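Local coordinates for protein D-galactonate dehydratase family member RspA (Pantoea ananatis, PDB 3T6C) that catalyses, at a low rate and with bound magnesium, the dehydration of D-gluconate to 2-dehydro-3-deoxy-D-gluconate, as a member of the enolase superfamily, at residues C61-V71 with P108-M119; A89-S97 with I325-K333. One frame throughout, in Å; residues are numbered along the deposited sequence. Where two conformers were deposited one is given.

Contact 1 of 2, residues C61-V71 with P108-M119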
loop_
_atom_site.group_PDB
_atom_site.type_symbol
_atom_site.label_atom_id
_atom_site.label_comp_id
_atom_site.label_asym_id
_atom_site.label_seq_id
_atom_site.Cartn_x
_atom_site.Cartn_y
_atom_site.Cartn_z
ATOM N N CYS A 61 -42.247 3.798 -0.600
ATOM C CA CYS A 61 -41.886 4.449 0.667
ATOM C C CYS A 61 -40.760 5.476 0.461
ATOM O O CYS A 61 -39.733 5.217 -0.181
ATOM C CB CYS A 61 -41.398 3.447 1.724
ATOM S SG CYS A 61 -41.273 4.246 3.355
ATOM N N ALA A 62 -41.104 6.697 0.814
ATOM C CA ALA A 62 -40.248 7.880 0.773
ATOM C C ALA A 62 -39.866 8.384 2.170
ATOM O O ALA A 62 -39.671 9.590 2.339
ATOM C CB ALA A 62 -40.839 8.951 -0.152
ATOM N N THR A 63 -39.978 7.553 3.203
ATOM C CA THR A 63 -40.055 8.163 4.537
ATOM C C THR A 63 -38.659 8.555 5.046
ATOM O O THR A 63 -37.872 7.728 5.541
ATOM C CB THR A 63 -40.684 7.124 5.515
ATOM O OG1 THR A 63 -42.033 6.862 5.125
ATOM C CG2 THR A 63 -40.725 7.638 6.964
ATOM N N PHE A 64 -38.430 9.877 5.021
ATOM C CA PHE A 64 -37.365 10.560 5.802
ATOM C C PHE A 64 -38.250 11.354 6.744
ATOM O O PHE A 64 -38.729 12.476 6.433
ATOM C CB PHE A 64 -36.639 11.471 4.814
ATOM C CG PHE A 64 -35.575 12.362 5.387
ATOM C CD1 PHE A 64 -35.223 12.345 6.731
ATOM C CD2 PHE A 64 -34.935 13.258 4.513
ATOM C CE1 PHE A 64 -34.232 13.188 7.238
ATOM C CE2 PHE A 64 -33.930 14.134 4.987
ATOM C CZ PHE A 64 -33.586 14.110 6.375
ATOM N N THR A 65 -38.389 10.820 7.954
ATOM C CA THR A 65 -39.462 11.307 8.848
ATOM C C THR A 65 -39.221 12.741 9.314
ATOM O O THR A 65 -40.171 13.508 9.540
ATOM C CB THR A 65 -39.700 10.272 10.019
ATOM O OG1 THR A 65 -40.918 10.593 10.709
ATOM C CG2 THR A 65 -38.571 10.326 11.075
ATOM N N GLN A 66 -37.948 13.129 9.413
ATOM C CA GLN A 66 -37.617 14.457 9.934
ATOM C C GLN A 66 -37.796 15.573 8.944
ATOM O O GLN A 66 -37.676 16.747 9.273
ATOM C CB GLN A 66 -36.173 14.494 10.418
ATOM C CG GLN A 66 -35.837 13.507 11.593
ATOM C CD GLN A 66 -35.478 12.090 11.178
ATOM O OE1 GLN A 66 -35.511 11.718 9.989
ATOM N NE2 GLN A 66 -35.139 11.258 12.176
ATOM N N ARG A 67 -37.864 15.187 7.695
ATOM C CA ARG A 67 -38.022 16.076 6.551
ATOM C C ARG A 67 -39.236 16.008 5.647
ATOM O O ARG A 67 -39.036 16.118 4.394
ATOM C CB ARG A 67 -36.686 16.334 5.849
ATOM C CG ARG A 67 -35.555 16.942 6.740
ATOM C CD ARG A 67 -35.880 18.453 7.007
ATOM N NE ARG A 67 -34.755 19.182 7.649
ATOM C CZ ARG A 67 -34.554 19.172 8.967
ATOM N NH1 ARG A 67 -35.343 18.434 9.746
ATOM N NH2 ARG A 67 -33.566 19.919 9.505
ATOM N N ILE A 68 -40.342 15.445 6.147
ATOM C CA ILE A 68 -41.417 15.011 5.250
ATOM C C ILE A 68 -41.834 16.070 4.236
ATOM O O ILE A 68 -42.166 15.722 3.105
ATOM C CB ILE A 68 -42.670 14.524 6.046
ATOM C CG1 ILE A 68 -43.341 15.663 6.825
ATOM C CG2 ILE A 68 -42.269 13.343 6.960
ATOM C CD1 ILE A 68 -44.578 15.197 7.628
ATOM N N TYR A 69 -41.814 17.350 4.600
ATOM C CA TYR A 69 -42.295 18.393 3.657
ATOM C C TYR A 69 -41.288 18.703 2.565
ATOM O O TYR A 69 -41.687 19.116 1.464
ATOM C CB TYR A 69 -42.726 19.652 4.408
ATOM C CG TYR A 69 -43.887 19.354 5.364
ATOM C CD1 TYR A 69 -45.089 18.910 4.880
ATOM C CD2 TYR A 69 -43.729 19.523 6.736
ATOM C CE1 TYR A 69 -46.121 18.597 5.745
ATOM C CE2 TYR A 69 -44.761 19.267 7.597
ATOM C CZ TYR A 69 -45.940 18.766 7.104
ATOM O OH TYR A 69 -46.976 18.460 8.010
ATOM N N ALA A 70 -39.991 18.493 2.826
ATOM C CA ALA A 70 -38.997 18.737 1.800
ATOM C C ALA A 70 -39.036 17.560 0.821
ATOM O O ALA A 70 -38.925 17.750 -0.385
ATOM C CB ALA A 70 -37.612 18.889 2.413
ATOM N N VAL A 71 -39.147 16.325 1.343
ATOM C CA VAL A 71 -39.399 15.171 0.477
ATOM C C VAL A 71 -40.697 15.297 -0.328
ATOM O O VAL A 71 -40.689 15.011 -1.532
ATOM C CB VAL A 71 -39.371 13.859 1.315
ATOM C CG1 VAL A 71 -39.708 12.635 0.446
ATOM C CG2 VAL A 71 -38.043 13.689 1.969
ATOM N N PRO A 108 -30.234 12.798 1.377
ATOM C CA PRO A 108 -31.420 12.105 1.935
ATOM C C PRO A 108 -32.750 12.638 1.352
ATOM O O PRO A 108 -33.683 11.819 1.211
ATOM C CB PRO A 108 -31.312 12.327 3.462
ATOM C CG PRO A 108 -30.438 13.634 3.599
ATOM C CD PRO A 108 -29.455 13.546 2.376
ATOM N N VAL A 109 -32.897 13.944 1.071
ATOM C CA VAL A 109 -34.189 14.372 0.514
ATOM C C VAL A 109 -34.281 13.820 -0.925
ATOM O O VAL A 109 -35.318 13.223 -1.314
ATOM C CB VAL A 109 -34.271 15.898 0.530
ATOM C CG1 VAL A 109 -35.527 16.318 -0.149
ATOM C CG2 VAL A 109 -34.243 16.415 1.936
ATOM N N MET A 110 -33.214 14.015 -1.725
ATOM C CA MET A 110 -33.238 13.523 -3.087
ATOM C C MET A 110 -33.486 12.010 -3.165
ATOM O O MET A 110 -34.309 11.541 -3.978
ATOM C CB MET A 110 -31.930 13.852 -3.796
ATOM C CG MET A 110 -31.570 15.358 -3.799
ATOM S SD MET A 110 -32.709 16.410 -4.663
ATOM C CE MET A 110 -32.478 15.850 -6.360
ATOM N N ASN A 111 -32.788 11.255 -2.334
ATOM C CA ASN A 111 -32.841 9.795 -2.481
ATOM C C ASN A 111 -34.187 9.267 -2.018
ATOM O O ASN A 111 -34.707 8.322 -2.602
ATOM C CB ASN A 111 -31.734 9.125 -1.663
ATOM C CG ASN A 111 -30.330 9.429 -2.195
ATOM O OD1 ASN A 111 -30.162 10.207 -3.147
ATOM N ND2 ASN A 111 -29.324 8.886 -1.534
ATOM N N ASN A 112 -34.759 9.852 -0.975
ATOM C CA ASN A 112 -36.046 9.359 -0.485
ATOM C C ASN A 112 -37.152 9.622 -1.493
ATOM O O ASN A 112 -38.033 8.773 -1.694
ATOM C CB ASN A 112 -36.385 9.997 0.860
ATOM C CG ASN A 112 -35.856 9.190 2.006
ATOM O OD1 ASN A 112 -36.519 8.261 2.448
ATOM N ND2 ASN A 112 -34.628 9.492 2.464
ATOM N N ALA A 113 -37.119 10.789 -2.129
ATOM C CA ALA A 113 -38.075 11.030 -3.210
ATOM C C ALA A 113 -37.937 9.960 -4.315
ATOM O O ALA A 113 -38.939 9.434 -4.814
ATOM C CB ALA A 113 -37.892 12.433 -3.790
ATOM N N LEU A 114 -36.705 9.662 -4.733
ATOM C CA LEU A 114 -36.425 8.670 -5.766
ATOM C C LEU A 114 -36.923 7.297 -5.308
ATOM O O LEU A 114 -37.487 6.523 -6.102
ATOM C CB LEU A 114 -34.909 8.688 -6.032
ATOM C CG LEU A 114 -34.418 7.699 -7.052
ATOM C CD1 LEU A 114 -35.162 7.876 -8.388
ATOM C CD2 LEU A 114 -32.892 7.973 -7.157
ATOM N N SER A 115 -36.724 6.980 -4.019
ATOM C CA SER A 115 -37.200 5.680 -3.495
ATOM C C SER A 115 -38.699 5.502 -3.605
ATOM O O SER A 115 -39.199 4.406 -3.922
ATOM C CB SER A 115 -36.834 5.603 -1.973
ATOM O OG SER A 115 -37.343 4.403 -1.419
ATOM N N GLY A 116 -39.457 6.571 -3.349
ATOM C CA GLY A 116 -40.898 6.450 -3.375
ATOM C C GLY A 116 -41.329 6.054 -4.789
ATOM O O GLY A 116 -42.207 5.178 -4.968
ATOM N N ILE A 117 -40.690 6.680 -5.779
ATOM C CA ILE A 117 -40.931 6.360 -7.188
ATOM C C ILE A 117 -40.510 4.939 -7.514
ATOM O O ILE A 117 -41.287 4.165 -8.055
ATOM C CB ILE A 117 -40.173 7.339 -8.117
ATOM C CG1 ILE A 117 -40.696 8.780 -7.941
ATOM C CG2 ILE A 117 -40.310 6.915 -9.564
ATOM C CD1 ILE A 117 -42.185 8.882 -7.870
ATOM N N ASP A 118 -39.269 4.605 -7.170
ATOM C CA ASP A 118 -38.691 3.312 -7.531
ATOM C C ASP A 118 -39.474 2.117 -6.950
ATOM O O ASP A 118 -39.771 1.148 -7.657
ATOM C CB ASP A 118 -37.227 3.250 -7.093
ATOM C CG ASP A 118 -36.563 1.954 -7.502
ATOM O OD1 ASP A 118 -36.246 1.800 -8.731
ATOM O OD2 ASP A 118 -36.364 1.105 -6.596
ATOM N N MET A 119 -39.806 2.191 -5.660
ATOM C CA MET A 119 -40.567 1.089 -5.030
ATOM C C MET A 119 -41.923 0.940 -5.740
ATOM O O MET A 119 -42.395 -0.186 -5.980
ATOM C CB MET A 119 -40.763 1.325 -3.511
ATOM C CG MET A 119 -39.508 1.228 -2.720
ATOM S SD MET A 119 -40.001 1.172 -0.994
ATOM C CE MET A 119 -38.384 1.343 -0.223
#

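Contact 2 of 2, residues A89-S97 with I325-K333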
loop_
_atom_site.group_PDB
_atom_site.type_symbol
_atom_site.label_atom_id
_atom_site.label_comp_id
_atom_site.label_asym_id
_atom_site.label_seq_id
_atom_site.Cartn_x
_atom_site.Cartn_y
_atom_site.Cartn_z
ATOM N N ALA A 89 -42.493 0.386 -17.127
ATOM C CA ALA A 89 -41.666 -0.827 -17.282
ATOM C C ALA A 89 -40.164 -0.493 -17.227
ATOM O O ALA A 89 -39.368 -1.371 -16.861
ATOM C CB ALA A 89 -41.969 -1.502 -18.618
ATOM N N ARG A 90 -39.769 0.743 -17.566
ATOM C CA ARG A 90 -38.343 0.921 -17.653
ATOM C C ARG A 90 -37.946 1.484 -16.290
ATOM O O ARG A 90 -37.490 2.649 -16.133
ATOM C CB ARG A 90 -38.115 2.000 -18.723
ATOM C CG ARG A 90 -38.540 1.481 -20.129
ATOM C CD ARG A 90 -37.993 2.367 -21.272
ATOM N NE ARG A 90 -38.482 1.794 -22.561
ATOM C CZ ARG A 90 -37.793 1.812 -23.714
ATOM N NH1 ARG A 90 -36.601 2.403 -23.779
ATOM N NH2 ARG A 90 -38.340 1.280 -24.810
ATOM N N ILE A 91 -37.716 0.549 -15.389
ATOM C CA ILE A 91 -37.457 0.905 -13.963
ATOM C C ILE A 91 -36.048 1.472 -13.886
ATOM O O ILE A 91 -35.841 2.524 -13.300
ATOM C CB ILE A 91 -37.612 -0.298 -13.003
ATOM C CG1 ILE A 91 -39.056 -0.845 -13.071
ATOM C CG2 ILE A 91 -37.204 0.139 -11.575
ATOM C CD1 ILE A 91 -39.332 -2.000 -12.071
ATOM N N GLU A 92 -35.073 0.788 -14.488
ATOM C CA GLU A 92 -33.698 1.259 -14.386
ATOM C C GLU A 92 -33.489 2.582 -15.116
ATOM O O GLU A 92 -32.773 3.442 -14.618
ATOM C CB GLU A 92 -32.785 0.203 -15.011
ATOM C CG GLU A 92 -31.310 0.517 -14.830
ATOM C CD GLU A 92 -30.799 0.264 -13.425
ATOM O OE1 GLU A 92 -31.125 -0.782 -12.828
ATOM O OE2 GLU A 92 -30.027 1.111 -12.950
ATOM N N ASP A 93 -34.108 2.740 -16.292
ATOM C CA ASP A 93 -33.916 3.965 -17.078
ATOM C C ASP A 93 -34.556 5.108 -16.296
ATOM O O ASP A 93 -33.996 6.208 -16.263
ATOM C CB ASP A 93 -34.595 3.833 -18.453
ATOM C CG ASP A 93 -34.380 5.063 -19.311
ATOM O OD1 ASP A 93 -33.254 5.257 -19.808
ATOM O OD2 ASP A 93 -35.346 5.834 -19.541
ATOM N N ILE A 94 -35.718 4.878 -15.666
ATOM C CA ILE A 94 -36.322 5.907 -14.837
ATOM C C ILE A 94 -35.462 6.210 -13.595
ATOM O O ILE A 94 -35.267 7.374 -13.246
ATOM C CB ILE A 94 -37.765 5.523 -14.446
ATOM C CG1 ILE A 94 -38.670 5.573 -15.700
ATOM C CG2 ILE A 94 -38.294 6.441 -13.291
ATOM C CD1 ILE A 94 -40.053 4.976 -15.403
ATOM N N TRP A 95 -34.930 5.176 -12.926
ATOM C CA TRP A 95 -34.098 5.433 -11.761
ATOM C C TRP A 95 -32.878 6.273 -12.167
ATOM O O TRP A 95 -32.569 7.267 -11.522
ATOM C CB TRP A 95 -33.611 4.093 -11.138
ATOM C CG TRP A 95 -33.075 4.319 -9.724
ATOM C CD1 TRP A 95 -33.798 4.282 -8.538
ATOM C CD2 TRP A 95 -31.745 4.697 -9.379
ATOM N NE1 TRP A 95 -32.963 4.597 -7.478
ATOM C CE2 TRP A 95 -31.696 4.842 -7.976
ATOM C CE3 TRP A 95 -30.583 4.934 -10.142
ATOM C CZ2 TRP A 95 -30.527 5.202 -7.310
ATOM C CZ3 TRP A 95 -29.414 5.280 -9.481
ATOM C CH2 TRP A 95 -29.403 5.417 -8.078
ATOM N N GLN A 96 -32.149 5.843 -13.216
ATOM C CA GLN A 96 -30.936 6.555 -13.597
ATOM C C GLN A 96 -31.231 7.989 -14.013
ATOM O O GLN A 96 -30.540 8.917 -13.610
ATOM C CB GLN A 96 -30.273 5.816 -14.773
ATOM C CG GLN A 96 -29.771 4.423 -14.429
ATOM C CD GLN A 96 -28.583 4.463 -13.482
ATOM O OE1 GLN A 96 -27.865 5.448 -13.458
ATOM N NE2 GLN A 96 -28.380 3.400 -12.700
ATOM N N SER A 97 -32.264 8.173 -14.823
ATOM C CA SER A 97 -32.632 9.529 -15.259
ATOM C C SER A 97 -33.243 10.383 -14.129
ATOM O O SER A 97 -32.883 11.581 -13.996
ATOM C CB SER A 97 -33.538 9.469 -16.508
ATOM O OG SER A 97 -34.785 8.813 -16.209
ATOM N N ILE A 325 -31.133 5.388 0.355
ATOM C CA ILE A 325 -30.263 5.104 -0.785
ATOM C C ILE A 325 -30.985 5.055 -2.145
ATOM O O ILE A 325 -30.378 4.735 -3.164
ATOM C CB ILE A 325 -29.243 3.995 -0.549
ATOM C CG1 ILE A 325 -29.920 2.733 -0.020
ATOM C CG2 ILE A 325 -28.175 4.548 0.402
ATOM C CD1 ILE A 325 -30.594 1.896 -1.148
ATOM N N GLY A 326 -32.278 5.330 -2.135
ATOM C CA GLY A 326 -32.985 5.482 -3.413
ATOM C C GLY A 326 -33.877 4.332 -3.814
ATOM O O GLY A 326 -34.319 4.296 -4.959
ATOM N N GLY A 327 -34.192 3.403 -2.907
ATOM C CA GLY A 327 -35.176 2.379 -3.255
ATOM C C GLY A 327 -34.674 0.969 -3.515
ATOM O O GLY A 327 -33.566 0.598 -3.140
ATOM N N ILE A 328 -35.568 0.127 -4.073
ATOM C CA ILE A 328 -35.244 -1.288 -4.293
ATOM C C ILE A 328 -34.141 -1.472 -5.331
ATOM O O ILE A 328 -33.262 -2.315 -5.168
ATOM C CB ILE A 328 -36.495 -2.039 -4.741
ATOM C CG1 ILE A 328 -37.397 -2.195 -3.517
ATOM C CG2 ILE A 328 -36.123 -3.431 -5.332
ATOM C CD1 ILE A 328 -38.824 -2.672 -3.812
ATOM N N THR A 329 -34.165 -0.672 -6.403
ATOM C CA THR A 329 -33.132 -0.790 -7.460
ATOM C C THR A 329 -31.706 -0.686 -6.880
ATOM O O THR A 329 -30.894 -1.610 -7.031
ATOM C CB THR A 329 -33.385 0.230 -8.573
ATOM O OG1 THR A 329 -34.587 -0.157 -9.279
ATOM C CG2 THR A 329 -32.216 0.260 -9.611
ATOM N N PRO A 330 -31.409 0.401 -6.175
ATOM C CA PRO A 330 -30.054 0.475 -5.598
ATOM C C PRO A 330 -29.852 -0.471 -4.418
ATOM O O PRO A 330 -28.722 -0.933 -4.226
ATOM C CB PRO A 330 -29.937 1.931 -5.179
ATOM C CG PRO A 330 -31.394 2.405 -4.974
ATOM C CD PRO A 330 -32.135 1.687 -6.078
ATOM N N ALA A 331 -30.892 -0.771 -3.650
ATOM C CA ALA A 331 -30.696 -1.698 -2.544
ATOM C C ALA A 331 -30.269 -3.066 -3.057
ATOM O O ALA A 331 -29.441 -3.748 -2.428
ATOM C CB ALA A 331 -31.980 -1.837 -1.723
ATOM N N LYS A 332 -30.883 -3.531 -4.142
ATOM C CA LYS A 332 -30.506 -4.833 -4.679
ATOM C C LYS A 332 -29.056 -4.812 -5.105
ATOM O O LYS A 332 -28.309 -5.807 -4.894
ATOM C CB LYS A 332 -31.444 -5.210 -5.861
ATOM C CG LYS A 332 -31.155 -6.548 -6.495
ATOM C CD LYS A 332 -31.382 -7.687 -5.531
ATOM C CE LYS A 332 -31.408 -9.014 -6.277
ATOM N NZ LYS A 332 -31.502 -10.159 -5.364
ATOM N N LYS A 333 -28.626 -3.692 -5.673
ATOM C CA LYS A 333 -27.208 -3.564 -6.085
ATOM C C LYS A 333 -26.267 -3.586 -4.875
ATOM O O LYS A 333 -25.232 -4.231 -4.916
ATOM C CB LYS A 333 -26.958 -2.310 -6.922
ATOM C CG LYS A 333 -27.826 -2.343 -8.187
ATOM C CD LYS A 333 -27.538 -1.098 -8.987
ATOM C CE LYS A 333 -28.480 -1.140 -10.244
ATOM N NZ LYS A 333 -28.502 0.223 -10.839
HETATM O O HOH W 1 -33.840 -1.525 -11.841
#

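Contact 1 of 2, residues C61-V71 with P108-M119
Ser115 and Cys61 set the tight end of this contact, where the extended chain leaving strand 57-61 runs against helix 108-129. The Ser115 hydroxyl, anti to its own backbone N (chi1 177°), donates to Cys61 O at an OG to O distance of 2.8 Å, with a C=O...OG angle of 173°, so it meets the carbonyl oxygen nearly head-on. One turn on, the sulfur of Met119 receives a weak hydrogen bond from Cys61 N; the N to SD distance is 3.5 Å. Next to these grips, Ala62 CA comes to 4.4 Å from Gly116 CA, an approach made possible because Gly116 has only hydrogens where the Ala62 methyl comes in. That methyl also presses on the helix backbone, with Ala62 CB 3.2 Å from Asn112 O.

Asn112 fills the middle. Asn112 ND2 turns back to Pro108 O at 2.8 Å, nearly in the amide plane, and also bonds Ser324 OG; OD1 is held by Ser323 OG. The amide is thus fixed in rotation with its carbon against Phe64 CB.

Beyond it the packing is apolar. Phe64 lies side by side with Pro108 in close contact, Phe64 CE2 reaching Pro108 CB at 3.5 Å, while Val109 CG2 comes to the ring edge. Looser is Val109 CG1, which stands 4.2 Å from both Ala70 CB and Val71 CG2. The far side of the 61-71 segment looks outward to the ligand and to a second subunit: Gln66 NE2, two residues beyond Phe64, bonds D-gluconate, and Arg67 NH2 bonds Ser101 OG of that subunit.

The chemistry implies a buried strand end whose last carbonyl is paired by a serine hydroxyl, and whose N-H is met only weakly by a thioether.

Contact 2 of 2, residues A89-S97 with I325-K333
Trp95 lays its indole against the start of helix 328-340, with Thr329 CB over one face and Pro330 packed obliquely beside the pyrrole part. Pro330 CD comes within 3.3 Å of Trp95 NE1, and Pro330 CG within 3.7 Å of Trp95 CZ2, so the proline follows the ring across both of its halves. Trp95 NE1 also donates to Gly326 O at 2.9 Å, N-H...O angle 157°. The acceptor lies almost in the ring plane, whereas NE1 sits above the plane of the carbonyl rather than on a lone pair. Gly326, at a positive phi, meets the indole edge with bare backbone.

A second, polar patch involves Glu92. Bent at its second torsion (chi2 75°), the side chain carries its carboxylate out to Lys333, which arrives extended from the opposite direction. Lys333 NZ forms a salt bridge with Glu92 OE2 at 2.8 Å, on the syn side and close to the carboxylate plane. Gln96 NE2 bonds Glu92 OE2 at 2.8 Å, nearly along its C-O axis, so two donors share this oxygen. The other oxygen, OE1, accepts from a water that also donates to Thr329 OG1, and that hydroxyl further bonds Asp118 and Trp122. Lys333 has a second carboxylate partner, Glu339 of the third subunit; the paired acids probably stabilise its positive charge.

The short axes of helices 91-97 and 328-333 come no closer than 11.0 Å and cross at -97°, so side chains span the gap. Helix 108-129 packs against helix 91-100 through Leu114 and Asp118, and Asp118 also reaches the start of helix 328-340, while helix 355-367 packs against Ile328 and Ala331, and helix 68-83 meets Ile94 and Ser97.

Contacts 1 and 2 have centres 14 Å apart and lie on the same side of the chain's centre. Along the chain their segments alternate, 61-71, 89-97, 108-119, 325-333, so helix 91-100 comes between the two halves of contact 1. Contact 1 lies within the N-terminal domain; contact 2 joins that domain to the C-terminal, barrel-type enolase domain. The two contacts meet through helix 108-129, which touches both segment 61-71 and the start of helix 328-340. Helices 68-83, 91-100 and 108-129 follow one another in the chain, and both contacts also touch the second subunit.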